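Local structure of rusticyanin (Thiobacillus ferrooxidans, 2CAK) at residues P49-E54 with P140-T145; V73-T78 with H84-T89. The protein carries electrons in the periplasm from cytochrome c552 to the A-type oxidase, using a single bound copper ion as its redox centre. All blocks are in the same frame, centred on the assembly; numbering follows the deposited sequence.

Interaction 1. Residues P49-E54 with P140-T145; sequences PFPSFE and PGHAAT. With CU1 (copper (I) ion), chain B.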
# COMPACT_ATOMS: atom_id res chain seq x y z
N PRO A 49 9.64 6.03 -9.62
CA PRO A 49 10.67 6.51 -8.72
C PRO A 49 10.81 5.65 -7.47
O PRO A 49 9.87 5.20 -6.83
CB PRO A 49 10.15 7.90 -8.30
CG PRO A 49 9.17 8.31 -9.33
CD PRO A 49 8.59 7.01 -9.87
N PHE A 50 12.08 5.46 -7.08
CA PHE A 50 12.43 4.89 -5.78
C PHE A 50 12.50 6.02 -4.75
O PHE A 50 13.24 6.99 -4.97
CB PHE A 50 13.73 4.09 -5.80
CG PHE A 50 14.19 3.48 -4.51
CD1 PHE A 50 14.97 4.19 -3.61
CD2 PHE A 50 13.82 2.16 -4.19
CE1 PHE A 50 15.32 3.66 -2.45
CE2 PHE A 50 14.19 1.61 -2.98
CZ PHE A 50 14.96 2.36 -2.14
N PRO A 51 11.99 5.83 -3.55
CA PRO A 51 11.04 4.81 -3.08
C PRO A 51 9.61 5.36 -3.20
O PRO A 51 9.36 6.52 -2.89
CB PRO A 51 11.48 4.64 -1.64
CG PRO A 51 11.92 6.00 -1.21
CD PRO A 51 12.42 6.71 -2.41
N SER A 52 8.67 4.55 -3.63
CA SER A 52 7.30 4.96 -3.85
C SER A 52 6.36 3.75 -3.84
O SER A 52 6.83 2.64 -4.08
CB SER A 52 7.15 5.68 -5.16
OG SER A 52 7.32 4.90 -6.29
N PHE A 53 5.09 4.01 -3.60
CA PHE A 53 4.03 3.05 -3.84
C PHE A 53 3.27 3.40 -5.10
O PHE A 53 3.04 4.58 -5.36
CB PHE A 53 3.02 3.10 -2.69
CG PHE A 53 3.49 2.66 -1.32
CD1 PHE A 53 3.70 1.31 -1.04
CD2 PHE A 53 3.75 3.58 -0.31
CE1 PHE A 53 4.07 0.93 0.21
CE2 PHE A 53 4.09 3.16 0.95
CZ PHE A 53 4.29 1.84 1.23
N GLU A 54 2.84 2.39 -5.83
CA GLU A 54 1.94 2.58 -6.98
C GLU A 54 0.60 1.89 -6.67
O GLU A 54 0.55 0.73 -6.27
CB GLU A 54 2.55 2.02 -8.25
CG GLU A 54 3.59 2.94 -8.91
CD GLU A 54 4.86 3.08 -8.10
OE1 GLU A 54 5.54 2.12 -7.84
OE2 GLU A 54 5.20 4.28 -7.73
N PRO A 140 13.75 2.14 7.45
CA PRO A 140 14.33 3.48 7.80
C PRO A 140 14.72 4.31 6.60
O PRO A 140 15.37 3.85 5.67
CB PRO A 140 15.56 3.07 8.65
CG PRO A 140 15.07 1.82 9.36
CD PRO A 140 14.32 1.07 8.26
N GLY A 141 14.25 5.54 6.59
CA GLY A 141 14.49 6.49 5.55
C GLY A 141 13.45 6.57 4.46
O GLY A 141 13.39 7.57 3.75
N HIS A 142 12.63 5.53 4.25
CA HIS A 142 11.81 5.52 3.06
C HIS A 142 10.64 6.51 3.16
O HIS A 142 10.43 7.24 2.18
CB HIS A 142 11.31 4.09 2.77
CG HIS A 142 12.37 3.19 2.21
ND1 HIS A 142 12.06 1.97 1.65
CD2 HIS A 142 13.72 3.38 2.15
CE1 HIS A 142 13.23 1.45 1.26
NE2 HIS A 142 14.25 2.27 1.54
N ALA A 143 9.90 6.50 4.26
CA ALA A 143 8.86 7.51 4.43
C ALA A 143 9.38 8.95 4.39
O ALA A 143 8.70 9.83 3.85
CB ALA A 143 8.03 7.22 5.69
N ALA A 144 10.54 9.14 4.99
CA ALA A 144 11.16 10.46 5.01
C ALA A 144 11.50 10.96 3.62
O ALA A 144 11.59 12.17 3.38
CB ALA A 144 12.41 10.41 5.88
N THR A 145 11.73 10.03 2.71
CA THR A 145 12.10 10.39 1.37
C THR A 145 10.95 10.23 0.40
O THR A 145 11.20 10.23 -0.81
CB THR A 145 13.35 9.58 0.94
OG1 THR A 145 13.16 8.19 1.12
CG2 THR A 145 14.48 9.90 1.91
CU CU1 B . 10.23 1.00 1.64
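The imidazole of His142 meets two neighbours from 49-54, the ring of Phe50 and the ring of Pro51. Phe50 turns an edge toward the imidazole face in an offset edge-to-face pair, the planes 82° apart and the centroids separated by 5.3 Å. Phe50 CZ leads, 3.7 Å from His142 NE2. Phe50 CG stands anti to the backbone N (chi1 179°), which carries the ring back over Pro51, whose CB lies above the centre of the phenyl face. Pro51 CB also sits over one face of the imidazole, displaced toward the rim, 4.2 Å from His142 CG. The peptide bond between Phe50 and Pro51 is cis.

This is the copper end of the cupredoxin fold, where the loop between strands 131-136 and 148-153 supplies ligands to the metal. His142 ND1 binds copper at 2.1 Å, while NE2, across the same ring, is the atom nearest Phe50. Cys137, His84 and Met147 make up the rest of the site, and Pro51 also packs on Met147.

Farther along the loop, the side chain of Thr145 crosses that of Pro51 at about a right angle, Thr145 OG1 lying 3.4 Å from Pro51 CG. Within its own turn, Thr145 OG1 lies 2.7 Å from Gly141 O and 3.1 Å from His142 O, and the backbone N of Thr145 is hydrogen-bonded to His142 O.

Interaction 2. Residues V73-T78 with H84-T89; sequences VTFINT and HSFDIT. With CU1 (copper (I) ion), chain B.
Residues 73-78 and 84-89 run past each other without a hydrogen bond between them, their CA atoms coming no nearer than 6.7 Å, between Asn77 and His84; Phe75 CA and Phe86 CA are 7.1 Å apart. Side-chain packing joins the two segments. The fold is the cupredoxin beta-sandwich: strand 70-77 of one sheet packs on residues 84-86, which lead into strand 87-89 of the other, and the contact is buried throughout.

Phe75 stands at its middle. A chi1 of 175° swings the Phe75 ring away from its own backbone N and across to Phe86, where it presents a face to the CB of Phe86, which lies 3.7 Å from the ring centroid and 11° off the normal, a CH-pi contact. The two phenyl rings themselves meet obliquely, with planes at 37°, and Val73 CG1 approaches Phe86 CE2 at 4.1 Å, also at a slant and from the same side of the ring as Phe75. Beyond this pair, Phe86 packs nearly parallel to Tyr135 and edge-to-face with Phe53.

The edge of Phe75 faces the backbone of the copper ligand: His84 O lies near the ring plane, 3.6 Å from Phe75 CE2, and accepts a hydrogen bond from Ser111 OG. Next along the chain, Ser85 OG donates to Asp87 OD2 at 2.8 Å, meeting it nearly along its C-O axis, and is also hydrogen-bonded to Gln138 N, which ties 84-89 to the residue following Cys137. The amide of Asn77 stands almost perpendicular to the His84 imidazole, at the edge of that ring, whose ND1 binds copper at 2.1 Å.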
# COMPACT_ATOMS: atom_id res chain seq x y z
N VAL A 73 -7.17 -5.01 1.01
CA VAL A 73 -5.90 -4.53 0.47
C VAL A 73 -5.05 -5.74 0.06
O VAL A 73 -4.89 -6.68 0.81
CB VAL A 73 -5.13 -3.68 1.52
CG1 VAL A 73 -3.85 -3.18 0.92
CG2 VAL A 73 -6.01 -2.55 2.02
N THR A 74 -4.52 -5.66 -1.16
CA THR A 74 -3.48 -6.54 -1.62
C THR A 74 -2.22 -5.71 -1.80
O THR A 74 -2.25 -4.68 -2.49
CB THR A 74 -3.86 -7.20 -2.96
OG1 THR A 74 -5.14 -7.87 -2.84
CG2 THR A 74 -2.80 -8.13 -3.49
N PHE A 75 -1.12 -6.13 -1.20
CA PHE A 75 0.17 -5.45 -1.28
C PHE A 75 1.20 -6.39 -1.88
O PHE A 75 1.37 -7.52 -1.39
CB PHE A 75 0.63 -4.97 0.10
CG PHE A 75 2.02 -4.36 0.11
CD1 PHE A 75 2.36 -3.29 -0.68
CD2 PHE A 75 3.00 -4.91 0.89
CE1 PHE A 75 3.66 -2.77 -0.73
CE2 PHE A 75 4.26 -4.42 0.89
CZ PHE A 75 4.60 -3.36 0.10
N ILE A 76 1.89 -5.93 -2.91
CA ILE A 76 2.87 -6.71 -3.65
C ILE A 76 4.20 -5.97 -3.62
O ILE A 76 4.25 -4.79 -3.94
CB ILE A 76 2.42 -6.88 -5.14
CG1 ILE A 76 0.98 -7.33 -5.29
CG2 ILE A 76 3.43 -7.76 -5.87
CD1 ILE A 76 0.36 -7.10 -6.64
N ASN A 77 5.29 -6.64 -3.31
CA ASN A 77 6.58 -6.04 -3.34
C ASN A 77 7.31 -6.46 -4.62
O ASN A 77 7.83 -7.58 -4.73
CB ASN A 77 7.45 -6.41 -2.13
CG ASN A 77 8.85 -5.85 -2.19
OD1 ASN A 77 9.81 -6.42 -1.56
ND2 ASN A 77 9.05 -4.80 -2.91
N THR A 78 7.40 -5.53 -5.57
CA THR A 78 8.04 -5.73 -6.85
C THR A 78 9.48 -5.24 -6.94
O THR A 78 10.11 -5.27 -7.98
CB THR A 78 7.19 -5.10 -7.98
OG1 THR A 78 6.79 -3.76 -7.65
CG2 THR A 78 5.92 -5.92 -8.20
N HIS A 84 10.05 -3.86 1.55
CA HIS A 84 9.16 -2.78 1.94
C HIS A 84 7.95 -3.29 2.69
O HIS A 84 7.51 -4.43 2.51
CB HIS A 84 8.69 -2.09 0.65
CG HIS A 84 9.74 -1.48 -0.21
ND1 HIS A 84 10.38 -0.29 0.04
CD2 HIS A 84 10.22 -1.94 -1.40
CE1 HIS A 84 11.20 -0.07 -0.97
NE2 HIS A 84 11.15 -1.06 -1.88
N SER A 85 7.38 -2.41 3.49
CA SER A 85 6.13 -2.71 4.19
C SER A 85 5.02 -1.76 3.74
O SER A 85 5.28 -0.77 3.06
CB SER A 85 6.27 -2.62 5.72
OG SER A 85 6.44 -1.29 6.17
N PHE A 86 3.79 -2.04 4.11
CA PHE A 86 2.62 -1.20 3.85
C PHE A 86 1.84 -1.12 5.16
O PHE A 86 1.20 -2.09 5.57
CB PHE A 86 1.77 -1.80 2.73
CG PHE A 86 0.59 -0.96 2.30
CD1 PHE A 86 0.67 -0.16 1.16
CD2 PHE A 86 -0.60 -0.92 2.99
CE1 PHE A 86 -0.39 0.62 0.76
CE2 PHE A 86 -1.62 -0.11 2.57
CZ PHE A 86 -1.58 0.66 1.46
N ASP A 87 1.89 0.02 5.82
CA ASP A 87 1.29 0.19 7.14
C ASP A 87 0.43 1.44 7.16
O ASP A 87 0.85 2.51 6.69
CB ASP A 87 2.39 0.31 8.21
CG ASP A 87 3.17 -1.00 8.27
OD1 ASP A 87 2.55 -2.03 8.63
OD2 ASP A 87 4.33 -1.02 7.92
N ILE A 88 -0.75 1.35 7.77
CA ILE A 88 -1.69 2.48 7.86
C ILE A 88 -1.65 3.07 9.26
O ILE A 88 -1.77 2.34 10.26
CB ILE A 88 -3.10 2.04 7.45
CG1 ILE A 88 -3.13 1.43 6.04
CG2 ILE A 88 -4.08 3.18 7.59
CD1 ILE A 88 -4.42 0.71 5.69
N THR A 89 -1.47 4.38 9.34
CA THR A 89 -1.38 5.12 10.58
C THR A 89 -2.21 6.40 10.52
O THR A 89 -2.54 6.82 9.41
CB THR A 89 0.09 5.44 10.87
OG1 THR A 89 0.25 6.16 12.10
CG2 THR A 89 0.72 6.25 9.74
CU CU1 B . 10.23 1.00 1.64

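In the fold
Along the chain, interaction 2 is nested within the loop closed by interaction 1: 49-54 comes first, then 73-78 and 84-89, and finally 140-145. Their centres are about 12 Å apart. Strands 53-55 and 70-77 lie in the same six-stranded sheet, while strand 87-89 belongs to the facing sheet. Interaction 2 lies in the sandwich interior near the centre of the chain, and interaction 1 lies at the partly exposed copper end. They meet at the metal, where His142 ND1 and His84 ND1 stand 3.2 Å apart, and through Phe53, whose CE1 is 3.8 Å from Phe75 CE1. The copper site thus draws His84 from the buried interior contact and His142 from the loop between strands 131-136 and 148-153.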